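Local coordinates for protein DNA helicase RecQ (Deinococcus radiodurans, PDB 4Q48) that probably couples ATP hydrolysis to the 3'-to-5' unwinding of duplex DNA, as a RecQ-family helicase whose catalytic core includes a zinc-binding and an RQC domain, at residues P175-L179 against V194-E198; V69-L73 against A143-A147; E377-R382 against L507-E511; L477-Y482 against T494-I500. One frame throughout, in Å; residues are numbered along the deposited sequence.

Interaction 1 (P175-L179 against V194-E198); sequences PRVAL and VLRLE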
loop_
_atom_site.group_PDB
_atom_site.type_symbol
_atom_site.label_atom_id
_atom_site.label_comp_id
_atom_site.label_asym_id
_atom_site.label_seq_id
_atom_site.Cartn_x
_atom_site.Cartn_y
_atom_site.Cartn_z
ATOM N N PRO A 175 -10.454 12.303 20.039
ATOM C CA PRO A 175 -9.371 12.030 19.082
ATOM C C PRO A 175 -9.758 11.009 18.015
ATOM O O PRO A 175 -10.493 10.067 18.319
ATOM C CB PRO A 175 -8.250 11.451 19.966
ATOM C CG PRO A 175 -8.568 11.876 21.330
ATOM C CD PRO A 175 -10.070 11.911 21.408
ATOM N N ARG A 176 -9.264 11.212 16.796
ATOM C CA ARG A 176 -9.446 10.274 15.688
ATOM C C ARG A 176 -8.085 9.794 15.194
ATOM O O ARG A 176 -7.290 10.606 14.720
ATOM C CB ARG A 176 -10.159 10.922 14.502
ATOM C CG ARG A 176 -11.651 10.813 14.483
ATOM C CD ARG A 176 -12.249 11.599 13.309
ATOM N NE ARG A 176 -11.626 12.905 13.079
ATOM C CZ ARG A 176 -11.857 13.997 13.794
ATOM N NH1 ARG A 176 -12.701 13.954 14.817
ATOM N NH2 ARG A 176 -11.234 15.127 13.494
ATOM N N VAL A 177 -7.795 8.500 15.265
ATOM C CA VAL A 177 -6.587 8.034 14.589
ATOM C C VAL A 177 -6.965 7.011 13.520
ATOM O O VAL A 177 -7.704 6.052 13.775
ATOM C CB VAL A 177 -5.543 7.445 15.578
ATOM C CG1 VAL A 177 -6.089 6.224 16.317
ATOM C CG2 VAL A 177 -4.276 7.099 14.840
ATOM N N ALA A 178 -6.523 7.280 12.299
ATOM C CA ALA A 178 -6.806 6.416 11.151
ATOM C C ALA A 178 -5.529 5.711 10.741
ATOM O O ALA A 178 -4.482 6.337 10.560
ATOM C CB ALA A 178 -7.398 7.212 9.979
ATOM N N LEU A 179 -5.595 4.396 10.644
ATOM C CA LEU A 179 -4.406 3.633 10.314
ATOM C C LEU A 179 -4.617 2.801 9.060
ATOM O O LEU A 179 -5.711 2.260 8.845
ATOM C CB LEU A 179 -4.015 2.732 11.488
ATOM C CG LEU A 179 -4.138 3.337 12.890
ATOM C CD1 LEU A 179 -5.475 2.930 13.512
ATOM C CD2 LEU A 179 -2.979 2.920 13.768
ATOM N N VAL A 194 -12.244 12.580 4.311
ATOM C CA VAL A 194 -13.392 11.968 4.995
ATOM C C VAL A 194 -13.374 12.113 6.525
ATOM O O VAL A 194 -14.421 12.325 7.155
ATOM C CB VAL A 194 -13.513 10.493 4.619
ATOM C CG1 VAL A 194 -14.830 9.922 5.138
ATOM C CG2 VAL A 194 -13.457 10.358 3.101
ATOM N N LEU A 195 -12.198 11.938 7.119
ATOM C CA LEU A 195 -12.069 11.934 8.571
ATOM C C LEU A 195 -11.401 13.203 9.091
ATOM O O LEU A 195 -10.847 13.194 10.195
ATOM C CB LEU A 195 -11.279 10.695 9.019
ATOM C CG LEU A 195 -11.705 9.377 8.357
ATOM C CD1 LEU A 195 -10.691 8.278 8.598
ATOM C CD2 LEU A 195 -13.085 8.942 8.830
ATOM N N ARG A 196 -11.476 14.283 8.308
ATOM C CA ARG A 196 -10.803 15.562 8.615
ATOM C C ARG A 196 -9.454 15.433 9.297
ATOM O O ARG A 196 -9.274 15.835 10.447
ATOM C CB ARG A 196 -11.699 16.470 9.457
ATOM C CG ARG A 196 -13.106 16.578 8.942
ATOM C CD ARG A 196 -13.991 17.331 9.918
ATOM N NE ARG A 196 -15.361 16.835 9.806
ATOM C CZ ARG A 196 -16.453 17.455 10.250
ATOM N NH1 ARG A 196 -17.637 16.880 10.058
ATOM N NH2 ARG A 196 -16.366 18.605 10.918
ATOM N N LEU A 197 -8.499 14.882 8.561
ATOM C CA LEU A 197 -7.148 14.713 9.070
ATOM C C LEU A 197 -6.200 15.451 8.146
ATOM O O LEU A 197 -4.993 15.173 8.110
ATOM C CB LEU A 197 -6.790 13.226 9.202
ATOM C CG LEU A 197 -7.792 12.470 10.084
ATOM C CD1 LEU A 197 -7.503 10.981 10.189
ATOM C CD2 LEU A 197 -7.835 13.090 11.459
ATOM N N GLU A 198 -6.753 16.410 7.401
ATOM C CA GLU A 198 -5.929 17.231 6.522
ATOM C C GLU A 198 -4.982 18.007 7.397
ATOM O O GLU A 198 -3.814 18.171 7.066
ATOM C CB GLU A 198 -6.765 18.185 5.663
ATOM C CG GLU A 198 -7.878 18.897 6.417
ATOM C CD GLU A 198 -9.232 18.227 6.231
ATOM O OE1 GLU A 198 -9.292 17.250 5.463
ATOM O OE2 GLU A 198 -10.225 18.656 6.861
#

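Interaction 2 (V69-L73 against A143-A147); sequences VVSPL and AIDEA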
loop_
_atom_site.group_PDB
_atom_site.type_symbol
_atom_site.label_atom_id
_atom_site.label_comp_id
_atom_site.label_asym_id
_atom_site.label_seq_id
_atom_site.Cartn_x
_atom_site.Cartn_y
_atom_site.Cartn_z
ATOM N N VAL A 69 -12.903 1.113 18.150
ATOM C CA VAL A 69 -12.135 0.734 16.957
ATOM C C VAL A 69 -13.090 0.363 15.833
ATOM O O VAL A 69 -13.895 -0.552 15.961
ATOM C CB VAL A 69 -11.164 -0.453 17.231
ATOM C CG1 VAL A 69 -10.246 -0.681 16.069
ATOM C CG2 VAL A 69 -10.348 -0.203 18.478
ATOM N N VAL A 70 -13.024 1.103 14.739
ATOM C CA VAL A 70 -13.843 0.785 13.597
ATOM C C VAL A 70 -13.111 -0.136 12.624
ATOM O O VAL A 70 -11.996 0.166 12.202
ATOM C CB VAL A 70 -14.255 2.046 12.879
ATOM C CG1 VAL A 70 -15.461 1.769 12.006
ATOM C CG2 VAL A 70 -14.559 3.120 13.891
ATOM N N SER A 71 -13.734 -1.261 12.284
ATOM C CA SER A 71 -13.154 -2.222 11.342
ATOM C C SER A 71 -14.229 -3.089 10.667
ATOM O O SER A 71 -15.209 -3.519 11.307
ATOM C CB SER A 71 -12.118 -3.123 12.033
ATOM O OG SER A 71 -11.830 -4.276 11.251
ATOM N N PRO A 72 -14.042 -3.354 9.369
ATOM C CA PRO A 72 -14.912 -4.247 8.604
ATOM C C PRO A 72 -14.660 -5.733 8.869
ATOM O O PRO A 72 -15.565 -6.545 8.656
ATOM C CB PRO A 72 -14.591 -3.888 7.157
ATOM C CG PRO A 72 -13.297 -3.102 7.192
ATOM C CD PRO A 72 -12.869 -2.924 8.595
ATOM N N LEU A 73 -13.462 -6.080 9.333
ATOM C CA LEU A 73 -13.072 -7.484 9.497
ATOM C C LEU A 73 -13.736 -8.140 10.705
ATOM O O LEU A 73 -13.070 -8.475 11.689
ATOM C CB LEU A 73 -11.544 -7.592 9.628
ATOM C CG LEU A 73 -10.706 -6.727 8.676
ATOM C CD1 LEU A 73 -9.221 -6.849 8.964
ATOM C CD2 LEU A 73 -10.993 -7.114 7.229
ATOM N N ALA A 143 -10.585 4.875 16.723
ATOM C CA ALA A 143 -9.556 4.397 15.781
ATOM C C ALA A 143 -10.226 3.832 14.566
ATOM O O ALA A 143 -10.959 2.838 14.664
ATOM C CB ALA A 143 -8.689 3.357 16.406
ATOM N N ILE A 144 -9.988 4.460 13.417
ATOM C CA ILE A 144 -10.481 3.928 12.147
ATOM C C ILE A 144 -9.378 3.084 11.483
ATOM O O ILE A 144 -8.412 3.617 10.927
ATOM C CB ILE A 144 -10.963 5.052 11.213
ATOM C CG1 ILE A 144 -12.193 5.745 11.807
ATOM C CG2 ILE A 144 -11.386 4.506 9.885
ATOM C CD1 ILE A 144 -11.905 7.090 12.466
ATOM N N ASP A 145 -9.502 1.759 11.608
ATOM C CA ASP A 145 -8.543 0.842 11.000
ATOM C C ASP A 145 -8.959 0.542 9.571
ATOM O O ASP A 145 -10.156 0.544 9.251
ATOM C CB ASP A 145 -8.417 -0.467 11.784
ATOM C CG ASP A 145 -7.031 -1.098 11.632
ATOM O OD1 ASP A 145 -6.377 -0.854 10.583
ATOM O OD2 ASP A 145 -6.593 -1.828 12.556
ATOM N N GLU A 146 -7.958 0.277 8.733
ATOM C CA GLU A 146 -8.154 0.156 7.292
ATOM C C GLU A 146 -8.890 1.348 6.701
ATOM O O GLU A 146 -9.874 1.177 5.969
ATOM C CB GLU A 146 -8.886 -1.139 6.964
ATOM C CG GLU A 146 -7.920 -2.308 6.850
ATOM C CD GLU A 146 -8.465 -3.555 7.469
ATOM O OE1 GLU A 146 -9.512 -3.450 8.141
ATOM O OE2 GLU A 146 -7.866 -4.635 7.283
ATOM N N ALA A 147 -8.391 2.548 7.013
ATOM C CA ALA A 147 -9.035 3.804 6.632
ATOM C C ALA A 147 -9.214 3.962 5.117
ATOM O O ALA A 147 -10.046 4.753 4.641
ATOM C CB ALA A 147 -8.246 4.966 7.180
#

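Interaction 3 (E377-R382 against L507-E511); sequences EAATCR and LLLRE. With ZN (zinc ion), chain C.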
loop_
_atom_site.group_PDB
_atom_site.type_symbol
_atom_site.label_atom_id
_atom_site.label_comp_id
_atom_site.label_asym_id
_atom_site.label_seq_id
_atom_site.Cartn_x
_atom_site.Cartn_y
_atom_site.Cartn_z
ATOM N N GLU A 377 9.861 -1.096 -14.416
ATOM C CA GLU A 377 10.766 -0.464 -15.378
ATOM C C GLU A 377 11.822 0.455 -14.784
ATOM O O GLU A 377 12.459 1.222 -15.523
ATOM C CB GLU A 377 9.931 0.306 -16.410
ATOM C CG GLU A 377 9.475 -0.563 -17.555
ATOM C CD GLU A 377 8.192 -0.072 -18.171
ATOM O OE1 GLU A 377 7.861 1.116 -17.964
ATOM O OE2 GLU A 377 7.503 -0.883 -18.837
ATOM N N ALA A 378 11.992 0.411 -13.467
ATOM C CA ALA A 378 12.848 1.387 -12.792
ATOM C C ALA A 378 14.244 1.476 -13.389
ATOM O O ALA A 378 14.884 0.467 -13.723
ATOM C CB ALA A 378 12.937 1.084 -11.329
ATOM N N ALA A 379 14.703 2.706 -13.572
ATOM C CA ALA A 379 16.015 2.922 -14.161
ATOM C C ALA A 379 16.974 3.203 -13.018
ATOM O O ALA A 379 18.175 3.083 -13.135
ATOM C CB ALA A 379 15.966 4.046 -15.136
ATOM N N THR A 380 16.396 3.502 -11.874
ATOM C CA THR A 380 17.134 3.669 -10.640
ATOM C C THR A 380 16.520 2.735 -9.619
ATOM O O THR A 380 15.421 2.244 -9.828
ATOM C CB THR A 380 17.076 5.145 -10.153
ATOM O OG1 THR A 380 15.697 5.593 -10.095
ATOM C CG2 THR A 380 17.827 6.047 -11.125
ATOM N N CYS A 381 17.236 2.505 -8.527
ATOM C CA CYS A 381 16.837 1.620 -7.411
ATOM C C CYS A 381 15.359 1.240 -7.335
ATOM O O CYS A 381 14.504 2.127 -7.231
ATOM C CB CYS A 381 17.244 2.291 -6.111
ATOM S SG CYS A 381 16.921 1.360 -4.595
ATOM N N ARG A 382 15.053 -0.057 -7.422
ATOM C CA ARG A 382 13.657 -0.513 -7.350
ATOM C C ARG A 382 13.026 -0.209 -6.009
ATOM O O ARG A 382 11.848 0.105 -5.948
ATOM C CB ARG A 382 13.518 -2.015 -7.536
ATOM C CG ARG A 382 14.294 -2.617 -8.614
ATOM C CD ARG A 382 13.647 -3.904 -8.946
ATOM N NE ARG A 382 12.718 -3.608 -10.005
ATOM C CZ ARG A 382 13.067 -3.623 -11.278
ATOM N NH1 ARG A 382 14.307 -3.967 -11.614
ATOM N NH2 ARG A 382 12.175 -3.318 -12.201
ATOM N N LEU A 507 16.317 12.680 -14.070
ATOM C CA LEU A 507 15.300 11.825 -14.692
ATOM C C LEU A 507 15.937 10.812 -15.641
ATOM O O LEU A 507 16.467 11.203 -16.669
ATOM C CB LEU A 507 14.298 12.654 -15.466
ATOM C CG LEU A 507 13.289 11.820 -16.230
ATOM C CD1 LEU A 507 12.468 11.004 -15.236
ATOM C CD2 LEU A 507 12.404 12.684 -17.110
ATOM N N LEU A 508 15.934 9.524 -15.302
ATOM C CA LEU A 508 16.557 8.514 -16.171
ATOM C C LEU A 508 15.551 7.511 -16.717
ATOM O O LEU A 508 14.827 6.885 -15.967
ATOM C CB LEU A 508 17.653 7.758 -15.424
ATOM C CG LEU A 508 18.667 8.591 -14.616
ATOM C CD1 LEU A 508 19.809 7.739 -14.060
ATOM C CD2 LEU A 508 19.228 9.733 -15.454
ATOM N N LEU A 509 15.568 7.306 -18.026
ATOM C CA LEU A 509 14.831 6.227 -18.652
ATOM C C LEU A 509 15.805 5.087 -19.034
ATOM O O LEU A 509 17.021 5.311 -19.234
ATOM C CB LEU A 509 14.086 6.724 -19.888
ATOM C CG LEU A 509 12.707 7.375 -19.720
ATOM C CD1 LEU A 509 12.770 8.719 -18.959
ATOM C CD2 LEU A 509 12.044 7.553 -21.059
ATOM N N ARG A 510 15.288 3.859 -19.077
ATOM C CA ARG A 510 16.088 2.720 -19.543
ATOM C C ARG A 510 16.469 2.964 -20.983
ATOM O O ARG A 510 15.643 3.498 -21.732
ATOM C CB ARG A 510 15.308 1.434 -19.402
ATOM C CG ARG A 510 15.539 0.801 -18.077
ATOM C CD ARG A 510 14.553 -0.299 -17.842
ATOM N NE ARG A 510 14.880 -0.958 -16.585
ATOM C CZ ARG A 510 15.598 -2.072 -16.482
ATOM N NH1 ARG A 510 16.028 -2.701 -17.578
ATOM N NH2 ARG A 510 15.853 -2.566 -15.273
ATOM N N GLU A 511 17.704 2.606 -21.367
ATOM C CA GLU A 511 18.165 2.817 -22.751
ATOM C C GLU A 511 17.349 2.088 -23.815
ATOM O O GLU A 511 17.141 2.661 -24.872
ATOM C CB GLU A 511 19.640 2.459 -22.888
ATOM C CG GLU A 511 20.332 2.965 -24.179
ATOM C CD GLU A 511 20.582 4.479 -24.217
ATOM O OE1 GLU A 511 21.539 4.974 -23.569
ATOM O OE2 GLU A 511 19.837 5.177 -24.928
HETATM ZN ZN ZN C . 18.255 -0.578 -4.843
#

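Interaction 4 (L477-Y482 against T494-I500); sequences LVSLGY and TGKSRGI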
loop_
_atom_site.group_PDB
_atom_site.type_symbol
_atom_site.label_atom_id
_atom_site.label_comp_id
_atom_site.label_asym_id
_atom_site.label_seq_id
_atom_site.Cartn_x
_atom_site.Cartn_y
_atom_site.Cartn_z
ATOM N N LEU A 477 7.272 11.811 -15.951
ATOM C CA LEU A 477 7.197 12.720 -14.810
ATOM C C LEU A 477 5.896 12.490 -14.069
ATOM O O LEU A 477 5.842 12.591 -12.839
ATOM C CB LEU A 477 7.316 14.179 -15.245
ATOM C CG LEU A 477 8.735 14.610 -15.615
ATOM C CD1 LEU A 477 8.734 15.951 -16.345
ATOM C CD2 LEU A 477 9.596 14.646 -14.390
ATOM N N VAL A 478 4.851 12.146 -14.812
ATOM C CA VAL A 478 3.570 11.870 -14.178
ATOM C C VAL A 478 3.702 10.591 -13.375
ATOM O O VAL A 478 3.358 10.573 -12.185
ATOM C CB VAL A 478 2.400 11.749 -15.186
ATOM C CG1 VAL A 478 1.144 11.281 -14.471
ATOM C CG2 VAL A 478 2.143 13.089 -15.844
ATOM N N SER A 479 4.199 9.530 -14.014
ATOM C CA SER A 479 4.280 8.228 -13.341
ATOM C C SER A 479 5.098 8.243 -12.083
ATOM O O SER A 479 4.761 7.541 -11.142
ATOM C CB SER A 479 4.835 7.159 -14.261
ATOM O OG SER A 479 3.860 6.836 -15.220
ATOM N N LEU A 480 6.144 9.063 -12.047
ATOM C CA LEU A 480 7.035 9.076 -10.901
ATOM C C LEU A 480 6.581 10.103 -9.842
ATOM O O LEU A 480 7.193 10.241 -8.767
ATOM C CB LEU A 480 8.466 9.329 -11.374
ATOM C CG LEU A 480 9.026 8.140 -12.200
ATOM C CD1 LEU A 480 10.260 8.469 -13.047
ATOM C CD2 LEU A 480 9.326 6.915 -11.324
ATOM N N GLY A 481 5.477 10.797 -10.134
ATOM C CA GLY A 481 4.898 11.755 -9.203
ATOM C C GLY A 481 5.567 13.129 -9.187
ATOM O O GLY A 481 5.375 13.904 -8.246
ATOM N N TYR A 482 6.358 13.435 -10.217
ATOM C CA TYR A 482 6.854 14.793 -10.353
ATOM C C TYR A 482 5.739 15.652 -10.888
ATOM O O TYR A 482 5.690 16.849 -10.621
ATOM C CB TYR A 482 8.050 14.861 -11.265
ATOM C CG TYR A 482 9.273 14.222 -10.681
ATOM C CD1 TYR A 482 10.045 14.886 -9.738
ATOM C CD2 TYR A 482 9.646 12.934 -11.046
ATOM C CE1 TYR A 482 11.157 14.287 -9.205
ATOM C CE2 TYR A 482 10.742 12.347 -10.512
ATOM C CZ TYR A 482 11.491 13.021 -9.601
ATOM O OH TYR A 482 12.595 12.408 -9.078
ATOM N N THR A 494 3.981 18.818 -8.616
ATOM C CA THR A 494 3.877 18.441 -7.206
ATOM C C THR A 494 5.051 18.992 -6.384
ATOM O O THR A 494 5.993 19.565 -6.938
ATOM C CB THR A 494 3.854 16.937 -7.018
ATOM O OG1 THR A 494 5.190 16.441 -7.177
ATOM C CG2 THR A 494 2.909 16.266 -8.008
ATOM N N GLY A 495 4.992 18.816 -5.063
ATOM C CA GLY A 495 6.110 19.176 -4.212
ATOM C C GLY A 495 7.397 18.498 -4.624
ATOM O O GLY A 495 8.437 19.153 -4.699
ATOM N N LYS A 496 7.309 17.200 -4.936
ATOM C CA LYS A 496 8.440 16.369 -5.371
ATOM C C LYS A 496 9.217 16.998 -6.553
ATOM O O LYS A 496 10.366 16.657 -6.822
ATOM C CB LYS A 496 7.945 14.950 -5.736
ATOM C CG LYS A 496 9.034 13.885 -5.786
ATOM C CD LYS A 496 8.577 12.507 -6.308
ATOM C CE LYS A 496 9.683 11.453 -5.990
ATOM N NZ LYS A 496 9.745 10.253 -6.916
ATOM N N SER A 497 8.602 17.943 -7.233
ATOM C CA SER A 497 9.238 18.590 -8.369
ATOM C C SER A 497 10.514 19.364 -8.026
ATOM O O SER A 497 11.309 19.653 -8.925
ATOM C CB SER A 497 8.250 19.543 -9.042
ATOM O OG SER A 497 8.101 20.717 -8.242
ATOM N N ARG A 498 10.691 19.746 -6.757
ATOM C CA ARG A 498 11.878 20.513 -6.340
ATOM C C ARG A 498 13.121 19.642 -6.556
ATOM O O ARG A 498 14.224 20.141 -6.827
ATOM C CB ARG A 498 11.764 20.960 -4.881
ATOM C CG ARG A 498 12.626 22.166 -4.507
ATOM C CD ARG A 498 12.668 22.433 -2.987
ATOM N NE ARG A 498 14.030 22.713 -2.515
ATOM C CZ ARG A 498 14.662 23.880 -2.681
ATOM N NH1 ARG A 498 14.076 24.887 -3.316
ATOM N NH2 ARG A 498 15.897 24.052 -2.225
ATOM N N GLY A 499 12.915 18.327 -6.455
ATOM C CA GLY A 499 13.987 17.366 -6.612
ATOM C C GLY A 499 14.735 17.565 -7.908
ATOM O O GLY A 499 15.974 17.686 -7.915
ATOM N N ILE A 500 14.000 17.645 -9.011
ATOM C CA ILE A 500 14.659 17.817 -10.287
ATOM C C ILE A 500 15.048 19.275 -10.483
ATOM O O ILE A 500 16.116 19.590 -11.012
ATOM C CB ILE A 500 13.768 17.285 -11.422
ATOM C CG1 ILE A 500 13.712 15.758 -11.302
ATOM C CG2 ILE A 500 14.329 17.643 -12.794
ATOM C CD1 ILE A 500 12.981 15.037 -12.402
#

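Interaction 1 (P175-L179 against V194-E198)
Strand residues Arg176 and Ala178 face the loop of Leu195 to Leu197, which follows helix 185-194; the backbones approach to 7.8 Å between the CA atoms of Arg176 and Leu195, too far for main-chain pairing, so side chains bridge the gap. The one hydrogen bond across runs from Arg176 NE to Leu195 O at 3.0 Å, with an N-H...O angle of 143°. It is not a lone-pair bond: NE stands 38° above the carbonyl plane, and the oxygen is tilted from the guanidinium plane. A bend at chi3 (-42°) turns the guanidinium so that Arg196 O also lies at its edge, 3.7 Å from Arg176 NH2. Two residues further along the strand, Ala178 CB meets two leucine branches, Leu195 CD1 at 3.7 Å and Leu197 CD1 at 3.8 Å. The other branch of Leu197, CD2, lies obliquely to the guanidinium of Arg176. The polar bond thus lies beside a small apolar cluster. In the RecA-like domain that carries the DEAD/DEAH-box motif, strand 176-180 runs between strands 139-145 and 42-45. Helix 165-170 flanks the contact, Ala168 touching Arg176 and Glu169 forming a salt bridge with Arg196, while Leu197 reaches Asn41 just before strand 42-45.

Interaction 2 (V69-L73 against A143-A147)
The DEAH box, the Walker B motif of this helicase, begins at Asp145, where strand 139-145 ends beside strand 66-70 in the parallel sheet of the first RecA-like domain. Two bridges set the parallel register, Val69 with Ala143 and Val70 with Ile144. Val70 supplies both hydrogen bonds: its N donates to Ala143 O at 2.7 Å (162° at the hydrogen), and its O accepts from Asp145 N at 3.0 Å. Val69 and Ala143 put their side chains on one face of the sheet. On the other, Val70 and Ile144 lie side by side, with Val70 CG2 4.1 Å from Ile144 CG1. Past the paired residues the chains remain in contact through Glu146. Its chain bends at chi2 (140°), which brings the carboxylate against Pro72; the Glu146 and Leu73 side chains cross at about a right angle, and Glu146 OE1 is 3.4 Å from Pro72 CD. The turn of 71-73 is itself an ST turn, since Ser71 OG accepts from Leu73 N at 3.1 Å. Asp145 OD1 takes the N-H of Glu146 on its anti lone pair at 2.7 Å and forms a salt bridge with Lys52, which binds ADP in a nucleotide-bound structure of this protein; none is bound here. Tyr56 of helix 50-62 packs on Val69 and Ala143, Leu164 and Leu195 meet Val70 and Ile144 respectively, and strands 117-120 and 176-180 continue the sheet beyond the pair.

Interaction 3 (E377-R382 against L507-E511)
The turn between helices 359-376 and 382-389 of the zinc-binding domain, which carries the metal ligand Cys381, packs against strand 508-510 of the RQC domain. Ala379 lies closest in backbone terms, its CA 5.4 Å from that of Arg510. Its methyl is directed at the strand and sits 4.1 Å from Leu508 CB. Next to it, Thr380 CG2 meets Leu508 CD1 at 3.9 Å, the two side chains crossing at about a right angle. The polar link comes from Arg510, whose chain is extended from CG to NE and passes alongside the turn; NE donates to Ala378 O at 3.2 Å, with an angle of 151° at the hydrogen. The donor stands 53° above the carbonyl plane, hence off the lone pairs. This joins the winged-helix RQC domain to the four-cysteine zinc module characteristic of RecQ helicases: Cys381 SG binds the zinc ion at 2.4 Å, together with Cys398, Cys401 and Cys404. Cys381 is also the N-cap of helix 382-389. Arg382 NH1 lies 4.2 Å from Arg510 NH2, a close approach of like charges, probably eased by the salt bridge of Arg382 to Asp402. Strand 410-412 pairs antiparallel with 508-510, and its Val410 touches both Ala379 and Leu508.

Interaction 4 (L477-Y482 against T494-I500)
The ring of Tyr482 is held between two aliphatic chains: Ile500 CD1 lies over one face and Lys496 CD over the opposite one, with Ser497 CA at the edge. On the isoleucine side the geometry is that of a CH-pi contact, CD1 standing 3.7 Å from the Tyr482 ring centroid and 11° off the ring normal. Lys496 CD is offset toward the rim. With CG1 of Ile500 anti to its own carbonyl carbon (chi1 -70°) and the chain extended beyond, CD1 reaches the ring centre and also touches Leu477 CD2 at 3.9 Å. Lys496, extended along its full length, passes the ring and ends at Leu480 O, where NZ donates in the carbonyl plane at 3.2 Å. The next two carbonyls are taken by Thr494: OG1 donates in plane to Gly481 O at 2.8 Å, while Thr494 N gives a longer bond to Tyr482 O, 3.3 Å, from 41° above that carbonyl's plane. The helix ends in a Schellman motif with Gly481 at positive phi, and the three successive carbonyls of Leu480, Gly481 and Tyr482, where the chain leaves it, are bound by residues 494-496. Ser497 OG donates back to Thr494 O at 2.7 Å, an acceptor shared with Ser497 N. In the RQC domain this joins the end of helix 467-479 to the segment leading into helix 498-501; Gln505 binds Tyr482 OH, and helix 414-426 packs on Leu477 and Ile500.

Interactions 1 and 2 are neighbours in one sheet, their centres 11 Å apart: strands 176-180 and 139-145 are adjacent, with probable hydrogen bonds from Ile144 N to Val177 O (2.8 Å) and from Leu179 N to Ile144 O (2.9 Å). Interaction 2 lies at the nucleotide site, empty in this model: the side chain of Asp145 is about 3 Å from that of Lys52, and that of Ala178 in interaction 1 about 9 Å. Interactions 3 and 4 adjoin where the zinc-binding and RQC domains meet, 15 Å between centres, through Leu507: its CB meets Ile500 CD1 at 4.1 Å. Interaction 4 is nested in the loop closed by interaction 3, which contributes Cys381 to the zinc site. The two pairs are remote, interactions 2 and 3 lying 37 Å apart between centres.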